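Side-chain contact in metallo-beta-lactamase superfamily protein (Thermus thermophilus, PDB 2ZWR), which binds two zinc ions in a metallo-beta-lactamase fold and is probably a hydrolase: residues 78-81 with 82-85. Residues are numbered along the deposited sequence; the frame is centred on the assembly and turned at random.
Sequences PLDL and PLYE
Leu81 and Asp80 pass their carbonyls to Glu85 and Tyr84 in the first turn of a short helix. A 3-10 turn, 78-80, leads from strand 74-76 of the metallo-beta-lactamase fold into helix 81-85, with Asp80 at the N-cap position. Tyr84 N donates to Asp80 O at 2.9 Å, in the carbonyl plane. Glu85 N reaches Leu81 O at 2.8 Å, with an N-H...O angle of 160°. Pro82 N carries no hydrogen, which suits the first turn, where N-H groups have no helix carbonyl behind them. Pro82 CD lies 3.4 Å from Leu81 CB, a tight approach between residues joined by the peptide bond. The Asp80 carboxylate does not cap the helix. It is buried and held by Gly128 N, Ser126 OG and Ala55 N, beside the zinc ligand His54. This probably helps to position the loops that carry the metal ligands. Leu83 CD1 lies 3.5 Å from Asp80 OD1, its nearest approach to the carboxylate. Tyr84 has CG anti to its own N (chi1 -178°), which sets the side chain against Val74 and Leu76, with its OH bonded to Pro102 O. A water donates to Leu79 O at 2.8 Å and accepts a weak bond from Leu83 N. Leu81 CD1 approaches the Tyr84 ring obliquely, 4.2 Å from Tyr84 CD2.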
ATOM      1  N   PRO A  78      -2.465 -13.166   1.791  1.00 10.04           N
ATOM      2  CA  PRO A  78      -3.376 -14.120   1.151  1.00  9.82           C
ATOM      3  C   PRO A  78      -4.870 -13.829   1.372  1.00  9.41           C
ATOM      4  O   PRO A  78      -5.695 -14.248   0.564  1.00  8.62           O
ATOM      5  CB  PRO A  78      -2.985 -15.468   1.778  1.00  9.43           C
ATOM      6  CG  PRO A  78      -2.230 -15.122   3.015  1.00 10.17           C
ATOM      7  CD  PRO A  78      -1.523 -13.841   2.703  1.00  9.95           C
ATOM      8  N   LEU A  79      -5.212 -13.130   2.452  1.00  9.61           N
ATOM      9  CA  LEU A  79      -6.616 -12.770   2.683  1.00  9.89           C
ATOM     10  C   LEU A  79      -7.137 -11.703   1.693  1.00 10.29           C
ATOM     11  O   LEU A  79      -8.345 -11.527   1.565  1.00 10.64           O
ATOM     12  CB  LEU A  79      -6.864 -12.366   4.136  1.00  9.81           C
ATOM     13  CG  LEU A  79      -6.894 -13.505   5.176  1.00 10.17           C
ATOM     14  CD1 LEU A  79      -7.199 -12.961   6.546  1.00 10.49           C
ATOM     15  CD2 LEU A  79      -7.919 -14.581   4.804  1.00  9.88           C
ATOM     16  N   ASP A  80      -6.239 -11.030   0.972  1.00 10.43           N
ATOM     17  CA  ASP A  80      -6.665 -10.107  -0.113  1.00 11.14           C
ATOM     18  C   ASP A  80      -6.602 -10.695  -1.534  1.00 11.56           C
ATOM     19  O   ASP A  80      -6.826  -9.967  -2.517  1.00 11.94           O
ATOM     20  CB  ASP A  80      -5.905  -8.780  -0.062  1.00 10.31           C
ATOM     21  CG  ASP A  80      -6.665  -7.701   0.694  1.00 11.25           C
ATOM     22  OD1 ASP A  80      -7.599  -8.052   1.443  1.00 10.12           O
ATOM     23  OD2 ASP A  80      -6.349  -6.500   0.529  1.00  9.99           O
ATOM     24  N   LEU A  81      -6.295 -11.990  -1.645  1.00 11.43           N
ATOM     25  CA  LEU A  81      -6.265 -12.666  -2.950  1.00 12.12           C
ATOM     26  C   LEU A  81      -7.580 -12.571  -3.737  1.00 11.59           C
ATOM     27  O   LEU A  81      -7.539 -12.325  -4.943  1.00 11.22           O
ATOM     28  CB  LEU A  81      -5.869 -14.140  -2.824  1.00 12.45           C
ATOM     29  CG  LEU A  81      -4.573 -14.696  -3.432  1.00 14.74           C
ATOM     30  CD1 LEU A  81      -3.973 -13.874  -4.580  1.00 15.72           C
ATOM     31  CD2 LEU A  81      -3.546 -14.966  -2.345  1.00 18.15           C
ATOM     32  N   PRO A  82      -8.743 -12.802  -3.074  1.00 11.67           N
ATOM     33  CA  PRO A  82     -10.000 -12.660  -3.817  1.00 11.58           C
ATOM     34  C   PRO A  82     -10.191 -11.263  -4.402  1.00 11.93           C
ATOM     35  O   PRO A  82     -10.674 -11.137  -5.525  1.00 11.83           O
ATOM     36  CB  PRO A  82     -11.070 -12.976  -2.762  1.00 11.78           C
ATOM     37  CG  PRO A  82     -10.354 -13.881  -1.793  1.00 11.63           C
ATOM     38  CD  PRO A  82      -8.998 -13.255  -1.689  1.00 11.23           C
ATOM     39  N   LEU A  83      -9.791 -10.232  -3.659  1.00 11.79           N
ATOM     40  CA  LEU A  83      -9.814  -8.869  -4.165  1.00 11.72           C
ATOM     41  C   LEU A  83      -8.849  -8.702  -5.345  1.00 11.68           C
ATOM     42  O   LEU A  83      -9.185  -8.085  -6.357  1.00 11.10           O
ATOM     43  CB  LEU A  83      -9.476  -7.868  -3.056  1.00 11.60           C
ATOM     44  CG  LEU A  83     -10.461  -7.652  -1.908  1.00 13.22           C
ATOM     45  CD1 LEU A  83      -9.851  -6.738  -0.857  1.00 14.18           C
ATOM     46  CD2 LEU A  83     -11.782  -7.082  -2.390  1.00 14.40           C
ATOM     47  N   TYR A  84      -7.660  -9.280  -5.207  1.00 11.74           N
ATOM     48  CA  TYR A  84      -6.610  -9.160  -6.205  1.00 12.45           C
ATOM     49  C   TYR A  84      -7.044  -9.814  -7.511  1.00 13.13           C
ATOM     50  O   TYR A  84      -6.887  -9.234  -8.586  1.00 13.53           O
ATOM     51  CB  TYR A  84      -5.330  -9.790  -5.665  1.00 11.92           C
ATOM     52  CG  TYR A  84      -4.103  -9.712  -6.545  1.00 10.33           C
ATOM     53  CD1 TYR A  84      -3.229  -8.626  -6.469  1.00  9.56           C
ATOM     54  CD2 TYR A  84      -3.793 -10.749  -7.419  1.00  8.51           C
ATOM     55  CE1 TYR A  84      -2.076  -8.573  -7.261  1.00  8.01           C
ATOM     56  CE2 TYR A  84      -2.667 -10.709  -8.210  1.00  8.94           C
ATOM     57  CZ  TYR A  84      -1.803  -9.624  -8.122  1.00 10.10           C
ATOM     58  OH  TYR A  84      -0.687  -9.601  -8.927  1.00 11.37           O
ATOM     59  N   GLU A  85      -7.626 -11.001  -7.399  1.00 13.85           N
ATOM     60  CA  GLU A  85      -8.031 -11.784  -8.560  1.00 14.61           C
ATOM     61  C   GLU A  85      -9.134 -11.141  -9.398  1.00 14.03           C
ATOM     62  O   GLU A  85      -9.151 -11.305 -10.613  1.00 14.47           O
ATOM     63  CB  GLU A  85      -8.431 -13.193  -8.119  1.00 15.32           C
ATOM     64  CG  GLU A  85      -7.231 -14.002  -7.628  1.00 19.06           C
ATOM     65  CD  GLU A  85      -7.610 -15.313  -6.981  1.00 24.16           C
ATOM     66  OE1 GLU A  85      -8.631 -15.358  -6.258  1.00 25.44           O
ATOM     67  OE2 GLU A  85      -6.866 -16.307  -7.187  1.00 28.61           O
TER
HETATM   68  O   HOH W   1     -10.131 -10.461  -0.327  1.00 32.20           O